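Local coordinates for protein cysteine hydrolase (Pseudomonas syringae pv. phaseolicola 1448A, PDB 3IRV) that probably acts as a hydrolase, as a member of the isochorismatase family of cysteine hydrolases, its exact substrate not established, at residues H72-D77 with D118-S123. Numbering follows the deposited sequence.
Sequences HIVRGD and DKLFYS
Ile73 N donates to Lys119 O at 3.0 Å, almost along the C=O axis (164° at the oxygen), the last rung of a parallel ladder in which His72 pairs with Lys119. The next bond comes from the His72 ring. With CG anti to the backbone N (chi1 -166°), the imidazole reaches over the turn that follows Lys119, and NE2 gives a weak, bent hydrogen bond to Leu120 O, 2.9 Å away at the ring edge. Phe121 O sits over the centre of one ring face, 3.2 Å above the plane, so two successive carbonyls meet the imidazole, one at its rim and one on its face. The Phe121 carbonyl is itself gripped by Lys119, whose chain, bent at chi4 (75°), brings NZ to 3.0 Å from Phe121 O on a lone pair and equally close to Tyr122 O, above that carbonyl plane. The positive charge on NZ, partly offset by a salt bridge with Asp29, could disfavour protonation of His72.

The Ile73 side chain crosses that of Asp118 obliquely, CD1 lying over the carboxylate, which Arg71 and Arg97 hold by salt bridges. Leu120 CD2 lies 3.5 Å from Ile73 O and 4.2 Å from Val74 CG1, and also meets the guanidinium edge of Arg75, which is paired with Asp80. Beyond, Phe121 meets His162 of the second subunit. Past the last pair the chains diverge at the C-terminal ends of strands 66-72 and 115-119, where an isochorismatase-type alpha/beta fold carries its active site; the Asp29-Lys119 pair, with Cys152 against the lysine, is consistent with the family's Asp-Lys-Cys catalytic triad.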
ATOM      1  N   HIS A  72      -4.486   1.317 -16.374  1.00 11.07           N
ATOM      2  CA  HIS A  72      -3.118   1.769 -16.249  1.00 11.94           C
ATOM      3  C   HIS A  72      -2.612   2.061 -17.656  1.00 12.99           C
ATOM      4  O   HIS A  72      -2.454   1.139 -18.467  1.00 12.81           O
ATOM      5  CB  HIS A  72      -2.273   0.695 -15.576  1.00 12.30           C
ATOM      6  CG  HIS A  72      -0.932   1.183 -15.111  1.00 13.91           C
ATOM      7  ND1 HIS A  72      -0.076   0.416 -14.340  1.00 13.97           N
ATOM      8  CD2 HIS A  72      -0.312   2.376 -15.284  1.00 15.02           C
ATOM      9  CE1 HIS A  72       1.011   1.114 -14.068  1.00 18.57           C
ATOM     10  NE2 HIS A  72       0.896   2.304 -14.630  1.00 15.87           N
ATOM     11  N   ILE A  73      -2.410   3.341 -17.950  1.00 11.45           N
ATOM     12  CA  ILE A  73      -2.084   3.799 -19.301  1.00 11.86           C
ATOM     13  C   ILE A  73      -1.103   4.973 -19.175  1.00 14.01           C
ATOM     14  O   ILE A  73      -1.327   5.898 -18.353  1.00 14.43           O
ATOM     15  CB  ILE A  73      -3.342   4.284 -20.039  1.00 10.96           C
ATOM     16  CG1 ILE A  73      -4.325   3.128 -20.293  1.00 13.74           C
ATOM     17  CG2 ILE A  73      -2.951   4.893 -21.411  1.00 14.51           C
ATOM     18  CD1 ILE A  73      -5.545   3.532 -21.105  1.00 14.37           C
ATOM     19  N   VAL A  74      -0.034   4.934 -19.983  1.00 11.38           N
ATOM     20  CA  VAL A  74       0.948   6.035 -20.047  1.00 12.52           C
ATOM     21  C   VAL A  74       1.036   6.561 -21.483  1.00 14.33           C
ATOM     22  O   VAL A  74       0.524   5.923 -22.416  1.00 14.70           O
ATOM     23  CB  VAL A  74       2.333   5.603 -19.529  1.00 13.45           C
ATOM     24  CG1 VAL A  74       2.240   5.044 -18.087  1.00 13.04           C
ATOM     25  CG2 VAL A  74       2.930   4.519 -20.463  1.00 14.33           C
ATOM     26  N   ARG A  75       1.686   7.714 -21.677  1.00 10.81           N
ATOM     27  CA  ARG A  75       1.669   8.359 -22.989  1.00 12.05           C
ATOM     28  C   ARG A  75       2.424   7.534 -24.020  1.00 12.52           C
ATOM     29  O   ARG A  75       1.990   7.462 -25.182  1.00 15.59           O
ATOM     30  CB  ARG A  75       2.270   9.757 -22.890  1.00 12.60           C
ATOM     31  CG  ARG A  75       1.289  10.785 -22.309  1.00 14.04           C
ATOM     32  CD  ARG A  75       2.018  11.945 -21.611  1.00 13.59           C
ATOM     33  NE  ARG A  75       1.054  12.907 -21.058  1.00 12.38           N
ATOM     34  CZ  ARG A  75       0.423  12.766 -19.890  1.00 13.24           C
ATOM     35  NH1 ARG A  75       0.646  11.701 -19.142  1.00 11.81           N
ATOM     36  NH2 ARG A  75      -0.466  13.687 -19.482  1.00 12.99           N
ATOM     37  N   GLY A  76       3.513   6.897 -23.584  1.00 12.69           N
ATOM     38  CA  GLY A  76       4.361   6.135 -24.485  1.00 14.02           C
ATOM     39  C   GLY A  76       5.707   6.757 -24.794  1.00 14.35           C
ATOM     40  O   GLY A  76       6.615   6.054 -25.308  1.00 16.84           O
ATOM     41  N   ASP A  77       5.862   8.058 -24.511  1.00 12.48           N
ATOM     42  CA  ASP A  77       7.110   8.765 -24.828  1.00 16.12           C
ATOM     43  C   ASP A  77       8.068   8.863 -23.644  1.00 15.84           C
ATOM     44  O   ASP A  77       9.114   9.494 -23.758  1.00 15.25           O
ATOM     45  CB  ASP A  77       6.836  10.170 -25.421  1.00 15.00           C
ATOM     46  CG  ASP A  77       6.107  11.092 -24.464  1.00 18.35           C
ATOM     47  OD1 ASP A  77       5.826  10.701 -23.302  1.00 13.70           O
ATOM     48  OD2 ASP A  77       5.822  12.248 -24.882  1.00 19.04           O
ATOM     49  N   ASP A 118      -8.156   6.907 -15.925  1.00 10.97           N
ATOM     50  CA  ASP A 118      -6.823   6.425 -16.310  1.00 10.21           C
ATOM     51  C   ASP A 118      -5.786   6.840 -15.272  1.00 14.70           C
ATOM     52  O   ASP A 118      -5.923   7.876 -14.628  1.00 15.76           O
ATOM     53  CB  ASP A 118      -6.433   6.950 -17.695  1.00 12.65           C
ATOM     54  CG  ASP A 118      -7.309   6.382 -18.819  1.00 13.29           C
ATOM     55  OD1 ASP A 118      -7.991   5.360 -18.618  1.00 13.52           O
ATOM     56  OD2 ASP A 118      -7.320   6.980 -19.910  1.00 17.58           O
ATOM     57  N   LYS A 119      -4.739   6.030 -15.116  1.00  9.90           N
ATOM     58  CA  LYS A 119      -3.724   6.295 -14.098  1.00 11.56           C
ATOM     59  C   LYS A 119      -2.351   5.913 -14.605  1.00 12.87           C
ATOM     60  O   LYS A 119      -2.240   5.015 -15.430  1.00 12.21           O
ATOM     61  CB  LYS A 119      -4.040   5.519 -12.819  1.00 13.45           C
ATOM     62  CG  LYS A 119      -4.048   3.975 -12.993  1.00 12.93           C
ATOM     63  CD  LYS A 119      -4.599   3.296 -11.720  1.00 13.13           C
ATOM     64  CE  LYS A 119      -4.700   1.779 -11.856  1.00 11.58           C
ATOM     65  NZ  LYS A 119      -3.356   1.109 -11.774  1.00 14.15           N
ATOM     66  N   LEU A 120      -1.329   6.602 -14.099  1.00 11.95           N
ATOM     67  CA  LEU A 120       0.040   6.408 -14.560  1.00 12.63           C
ATOM     68  C   LEU A 120       0.824   5.353 -13.779  1.00 13.65           C
ATOM     69  O   LEU A 120       1.917   4.946 -14.210  1.00 13.56           O
ATOM     70  CB  LEU A 120       0.828   7.730 -14.493  1.00 13.10           C
ATOM     71  CG  LEU A 120       0.315   8.908 -15.316  1.00 12.31           C
ATOM     72  CD1 LEU A 120       1.171  10.172 -14.978  1.00 13.54           C
ATOM     73  CD2 LEU A 120       0.344   8.590 -16.801  1.00 12.58           C
ATOM     74  N   PHE A 121       0.327   4.977 -12.601  1.00 12.60           N
ATOM     75  CA  PHE A 121       1.099   4.109 -11.717  1.00 11.16           C
ATOM     76  C   PHE A 121       0.120   3.088 -11.139  1.00 16.34           C
ATOM     77  O   PHE A 121      -0.786   2.636 -11.851  1.00 15.00           O
ATOM     78  CB  PHE A 121       1.762   4.980 -10.638  1.00 12.11           C
ATOM     79  CG  PHE A 121       3.189   4.609 -10.315  1.00 11.68           C
ATOM     80  CD1 PHE A 121       4.133   5.612 -10.069  1.00 16.55           C
ATOM     81  CD2 PHE A 121       3.602   3.291 -10.271  1.00 12.04           C
ATOM     82  CE1 PHE A 121       5.472   5.292  -9.748  1.00 17.66           C
ATOM     83  CE2 PHE A 121       4.936   2.966  -9.939  1.00 14.59           C
ATOM     84  CZ  PHE A 121       5.858   3.970  -9.690  1.00 15.68           C
ATOM     85  N   TYR A 122       0.288   2.707  -9.880  1.00 12.13           N
ATOM     86  CA  TYR A 122      -0.551   1.630  -9.329  1.00 11.87           C
ATOM     87  C   TYR A 122      -1.853   2.123  -8.689  1.00 12.45           C
ATOM     88  O   TYR A 122      -2.922   1.504  -8.863  1.00 15.01           O
ATOM     89  CB  TYR A 122       0.216   0.783  -8.308  1.00 11.13           C
ATOM     90  CG  TYR A 122       1.539   0.280  -8.809  1.00 13.29           C
ATOM     91  CD1 TYR A 122       1.655  -0.374 -10.045  1.00 17.85           C
ATOM     92  CD2 TYR A 122       2.688   0.471  -8.044  1.00 17.75           C
ATOM     93  CE1 TYR A 122       2.895  -0.839 -10.492  1.00 17.68           C
ATOM     94  CE2 TYR A 122       3.940   0.009  -8.482  1.00 13.52           C
ATOM     95  CZ  TYR A 122       4.033  -0.633  -9.701  1.00 13.19           C
ATOM     96  OH  TYR A 122       5.274  -1.096 -10.096  1.00 16.82           O
ATOM     97  N   SER A 123      -1.736   3.189  -7.904  1.00 11.48           N
ATOM     98  CA  SER A 123      -2.834   3.744  -7.122  1.00 13.75           C
ATOM     99  C   SER A 123      -3.953   4.232  -8.017  1.00 10.83           C
ATOM    100  O   SER A 123      -3.704   5.024  -8.941  1.00 12.16           O
ATOM    101  CB  SER A 123      -2.341   4.953  -6.349  1.00 13.75           C
ATOM    102  OG  SER A 123      -3.408   5.551  -5.647  1.00 13.85           O
TER